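UV damage endonuclease (Sulfolobus acidocaldarius, PDB 3TC3) probably acts as a manganese-dependent endonuclease of the UvdE family, built on a TIM barrel, that nicks DNA at damaged sites during excision repair. Local coordinates at residues 131-134 / 135-139; 140-143 / 144-148. One frame throughout, in Å; residues are numbered along the deposited sequence.

Helix 133-153 carries both contacts, which adjoin in sequence and follow one another in series, neither nesting in nor crossing the other. From the N terminus, interaction 1 (131-139) comes first: a loop ends at Arg132 and the chain turns into the helix, on the protein surface. Interaction 2 (140-148) continues along the same helix, its centre about 13 Å from that of the first, and is partly buried. Each closes only the short turns of an α-helix. The helix itself makes the crossover between barrel strands 117-120 and 158-162, so the pair runs from the exposed start of one beta-alpha-beta unit to its packing against strand 158-162.

Interaction 1 of 2, residues 131-134 / 135-139; sequences VREE and VVRSS
Arg132 O takes the first helical hydrogen bond, from Val136 N at 3.1 Å, and a weak, bent one from Val135 N, as expected of the N-cap carbonyl. Arg137 N to Glu133 O and Ser138 N to Glu134 O carry the i to i+4 pattern on. The arginine side chain suits this place because Arg132 NE gives a straight hydrogen bond to Glu134 OE2 at 2.9 Å, within a salt bridge, meeting the oxygen on its syn side, near the guanidinium plane. Glu134 CG sits between its backbone N and carbonyl carbon (chi1 81°), and the chain bends at chi2 to reach there. Ser139 OG joins Ser139 N on Val135 O, from the other face of that carbonyl, while Val127 N also binds the hydroxyl. The second ion pair, Glu133 OE2 to Arg137 NH1, is long at 3.7 Å, the carboxylate and guanidinium planes 61° apart and its exact placing doubtful; Glu133 O and Glu134 CA lie over one face of the Arg137 guanidinium. Val135 CG2 rests on Arg132 CB at 3.7 Å. Two glutamates in the first turn, near the positive end of the helix dipole, are probably favoured electrostatically, and Arg132, with Arg137 more weakly, probably offsets their charge.

Interaction 2 of 2, residues 140-143 / 144-148; sequences IMEL and KYHAD
Glu142 and His146, one helical turn apart, meet through both backbone and side chain. Glu142 leaves the helix with CG anti to its backbone N (chi1 -175°) and bends at chi2, which turns its carboxylate forward, toward Tyr145 and His146. Beyond CB, CG lies 3.9 Å from His146 CE1; CD comes to the edge of the Tyr145 ring, in its plane. OE1 approaches Tyr145 CD2 at 3.7 Å and is hydrogen-bonded to Ser88 OG, whereas OE2 comes within 3.1 Å of His146 CE1, the carboxylate and imidazole planes standing 72° apart. Helix 133-153 is the crossover of a beta-alpha-beta unit in the TIM barrel, and on its inner side Leu143, a branched apolar residue suited to a buried place, packs on Ile159 and Ile161 of strand 158-162. His146 suits its place because both ring nitrogens find partners: ND1 donates to Glu142 O at 2.8 Å, the oxygen lying in the imidazole plane while ND1 stands above the carbonyl plane, and NE2 bonds Ser81 OG. His146 N reaches the same carbonyl from its opposite face. A leucine here would probably leave Ser81 OG without this partner and Glu142 O with just the backbone N-H. On the more exposed side Met141 CE lies 3.9 Å from Lys144 CD, and Lys144 NZ pairs with Asp148 OD2 at 2.7 Å, an oxygen that Lys97 also engages.

Interaction 1 of 2, residues 131-134 / 135-139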
loop_
_atom_site.group_PDB
_atom_site.type_symbol
_atom_site.label_atom_id
_atom_site.label_comp_id
_atom_site.label_asym_id
_atom_site.label_seq_id
_atom_site.Cartn_x
_atom_site.Cartn_y
_atom_site.Cartn_z
ATOM N N VAL A 131 -17.790 -9.472 -10.635
ATOM C CA VAL A 131 -18.877 -9.646 -11.620
ATOM C C VAL A 131 -20.110 -8.783 -11.330
ATOM O O VAL A 131 -21.012 -8.661 -12.173
ATOM C CB VAL A 131 -19.322 -11.140 -11.723
ATOM C CG1 VAL A 131 -18.173 -12.094 -12.096
ATOM C CG2 VAL A 131 -19.941 -11.641 -10.442
ATOM N N ARG A 132 -20.137 -8.137 -10.168
ATOM C CA ARG A 132 -21.281 -7.353 -9.751
ATOM C C ARG A 132 -21.023 -5.898 -10.067
ATOM O O ARG A 132 -20.080 -5.258 -9.502
ATOM C CB ARG A 132 -21.488 -7.514 -8.266
ATOM C CG ARG A 132 -21.706 -8.926 -7.903
ATOM C CD ARG A 132 -22.037 -9.137 -6.413
ATOM N NE ARG A 132 -23.364 -8.651 -6.022
ATOM C CZ ARG A 132 -24.453 -9.428 -5.952
ATOM N NH1 ARG A 132 -24.374 -10.729 -6.312
ATOM N NH2 ARG A 132 -25.622 -8.933 -5.540
ATOM N N GLU A 133 -21.873 -5.329 -10.924
ATOM C CA GLU A 133 -21.643 -3.939 -11.343
ATOM C C GLU A 133 -21.573 -2.959 -10.174
ATOM O O GLU A 133 -20.792 -2.002 -10.225
ATOM C CB GLU A 133 -22.771 -3.517 -12.277
ATOM C CG GLU A 133 -22.557 -2.147 -12.902
ATOM C CD GLU A 133 -23.589 -1.917 -14.013
ATOM O OE1 GLU A 133 -24.677 -2.565 -13.941
ATOM O OE2 GLU A 133 -23.302 -1.132 -14.967
ATOM N N GLU A 134 -22.400 -3.148 -9.151
ATOM C CA GLU A 134 -22.420 -2.183 -8.074
ATOM C C GLU A 134 -21.122 -2.308 -7.264
ATOM O O GLU A 134 -20.708 -1.347 -6.614
ATOM C CB GLU A 134 -23.654 -2.442 -7.212
ATOM C CG GLU A 134 -23.638 -3.501 -6.210
ATOM C CD GLU A 134 -23.916 -4.935 -6.740
ATOM O OE1 GLU A 134 -24.239 -5.098 -7.987
ATOM O OE2 GLU A 134 -23.822 -5.846 -5.789
ATOM N N VAL A 135 -20.511 -3.500 -7.228
ATOM C CA VAL A 135 -19.254 -3.685 -6.453
ATOM C C VAL A 135 -18.097 -3.014 -7.213
ATOM O O VAL A 135 -17.242 -2.365 -6.601
ATOM C CB VAL A 135 -18.941 -5.180 -6.215
ATOM C CG1 VAL A 135 -17.524 -5.347 -5.562
ATOM C CG2 VAL A 135 -20.016 -5.827 -5.322
ATOM N N VAL A 136 -18.115 -3.116 -8.548
ATOM C CA VAL A 136 -17.126 -2.427 -9.408
ATOM C C VAL A 136 -17.272 -0.904 -9.167
ATOM O O VAL A 136 -16.262 -0.193 -8.923
ATOM C CB VAL A 136 -17.316 -2.770 -10.881
ATOM C CG1 VAL A 136 -16.262 -1.952 -11.694
ATOM C CG2 VAL A 136 -17.036 -4.281 -11.079
ATOM N N ARG A 137 -18.512 -0.418 -9.205
ATOM C CA ARG A 137 -18.748 0.968 -9.000
ATOM C C ARG A 137 -18.221 1.456 -7.634
ATOM O O ARG A 137 -17.578 2.522 -7.533
ATOM C CB ARG A 137 -20.277 1.283 -9.092
ATOM C CG ARG A 137 -20.654 2.738 -9.165
ATOM C CD ARG A 137 -21.854 2.847 -10.197
ATOM N NE ARG A 137 -22.968 1.944 -9.873
ATOM C CZ ARG A 137 -23.417 0.932 -10.614
ATOM N NH1 ARG A 137 -22.846 0.639 -11.777
ATOM N NH2 ARG A 137 -24.441 0.207 -10.171
ATOM N N SER A 138 -18.559 0.772 -6.555
ATOM C CA SER A 138 -18.137 1.277 -5.258
ATOM C C SER A 138 -16.605 1.137 -5.126
ATOM O O SER A 138 -15.960 1.979 -4.458
ATOM C CB SER A 138 -18.874 0.549 -4.114
ATOM O OG SER A 138 -18.610 -0.822 -4.165
ATOM N N SER A 139 -16.056 0.094 -5.764
ATOM C CA SER A 139 -14.595 -0.077 -5.713
ATOM C C SER A 139 -13.887 1.108 -6.408
ATOM O O SER A 139 -12.881 1.604 -5.908
ATOM C CB SER A 139 -14.193 -1.378 -6.435
ATOM O OG SER A 139 -14.760 -2.469 -5.684
#

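Interaction 2 of 2, residues 140-143 / 144-148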
loop_
_atom_site.group_PDB
_atom_site.type_symbol
_atom_site.label_atom_id
_atom_site.label_comp_id
_atom_site.label_asym_id
_atom_site.label_seq_id
_atom_site.Cartn_x
_atom_site.Cartn_y
_atom_site.Cartn_z
ATOM N N ILE A 140 -14.412 1.540 -7.578
ATOM C CA ILE A 140 -13.838 2.703 -8.282
ATOM C C ILE A 140 -13.987 3.970 -7.454
ATOM O O ILE A 140 -13.094 4.742 -7.387
ATOM C CB ILE A 140 -14.484 2.788 -9.666
ATOM C CG1 ILE A 140 -13.960 1.601 -10.477
ATOM C CG2 ILE A 140 -14.008 4.145 -10.340
ATOM C CD1 ILE A 140 -14.588 1.465 -11.975
ATOM N N MET A 141 -15.123 4.143 -6.773
ATOM C CA MET A 141 -15.304 5.269 -5.820
ATOM C C MET A 141 -14.216 5.275 -4.756
ATOM O O MET A 141 -13.665 6.380 -4.446
ATOM C CB MET A 141 -16.724 5.345 -5.198
ATOM C CG MET A 141 -17.734 5.658 -6.249
ATOM S SD MET A 141 -17.543 7.252 -7.192
ATOM C CE MET A 141 -16.270 7.014 -8.625
ATOM N N GLU A 142 -13.904 4.084 -4.204
ATOM C CA GLU A 142 -12.845 4.047 -3.176
ATOM C C GLU A 142 -11.478 4.404 -3.800
ATOM O O GLU A 142 -10.677 5.124 -3.205
ATOM C CB GLU A 142 -12.910 2.679 -2.521
ATOM C CG GLU A 142 -11.948 2.514 -1.344
ATOM C CD GLU A 142 -12.118 3.436 -0.150
ATOM O OE1 GLU A 142 -13.041 4.277 -0.052
ATOM O OE2 GLU A 142 -11.306 3.248 0.767
ATOM N N LEU A 143 -11.232 3.854 -4.992
ATOM C CA LEU A 143 -9.975 4.199 -5.720
ATOM C C LEU A 143 -9.880 5.684 -6.059
ATOM O O LEU A 143 -8.773 6.272 -5.877
ATOM C CB LEU A 143 -9.860 3.331 -7.005
ATOM C CG LEU A 143 -9.553 1.876 -6.716
ATOM C CD1 LEU A 143 -9.758 1.087 -8.032
ATOM C CD2 LEU A 143 -8.202 1.631 -6.057
ATOM N N LYS A 144 -11.015 6.294 -6.436
ATOM C CA LYS A 144 -11.033 7.738 -6.737
ATOM C C LYS A 144 -10.693 8.560 -5.485
ATOM O O LYS A 144 -9.895 9.495 -5.547
ATOM C CB LYS A 144 -12.445 8.096 -7.201
ATOM C CG LYS A 144 -12.540 9.581 -7.350
ATOM C CD LYS A 144 -13.928 9.996 -7.827
ATOM C CE LYS A 144 -13.922 11.525 -8.164
ATOM N NZ LYS A 144 -13.705 12.325 -6.946
ATOM N N TYR A 145 -11.181 8.142 -4.287
ATOM C CA TYR A 145 -10.759 8.855 -3.078
ATOM C C TYR A 145 -9.248 8.755 -2.822
ATOM O O TYR A 145 -8.625 9.748 -2.418
ATOM C CB TYR A 145 -11.555 8.267 -1.844
ATOM C CG TYR A 145 -10.823 8.318 -0.509
ATOM C CD1 TYR A 145 -10.292 9.508 0.006
ATOM C CD2 TYR A 145 -10.638 7.107 0.238
ATOM C CE1 TYR A 145 -9.550 9.540 1.215
ATOM C CE2 TYR A 145 -9.979 7.154 1.440
ATOM C CZ TYR A 145 -9.437 8.377 1.915
ATOM O OH TYR A 145 -8.709 8.429 3.063
ATOM N N HIS A 146 -8.684 7.579 -3.072
ATOM C CA HIS A 146 -7.237 7.449 -2.873
ATOM C C HIS A 146 -6.437 8.340 -3.807
ATOM O O HIS A 146 -5.510 8.984 -3.369
ATOM C CB HIS A 146 -6.821 5.966 -3.040
ATOM C CG HIS A 146 -7.215 5.099 -1.831
ATOM N ND1 HIS A 146 -8.529 4.794 -1.501
ATOM C CD2 HIS A 146 -6.414 4.580 -0.809
ATOM C CE1 HIS A 146 -8.515 4.067 -0.324
ATOM N NE2 HIS A 146 -7.246 3.931 0.064
ATOM N N ALA A 147 -6.860 8.367 -5.093
ATOM C CA ALA A 147 -6.181 9.246 -6.079
ATOM C C ALA A 147 -6.421 10.687 -5.668
ATOM O O ALA A 147 -5.481 11.515 -5.749
ATOM C CB ALA A 147 -6.775 8.989 -7.422
ATOM N N ASP A 148 -7.636 11.018 -5.268
ATOM C CA ASP A 148 -7.879 12.419 -4.847
ATOM C C ASP A 148 -6.958 12.807 -3.668
ATOM O O ASP A 148 -6.565 13.992 -3.537
ATOM C CB ASP A 148 -9.351 12.602 -4.421
ATOM C CG ASP A 148 -10.325 12.628 -5.609
ATOM O OD1 ASP A 148 -9.863 12.716 -6.758
ATOM O OD2 ASP A 148 -11.525 12.529 -5.331
#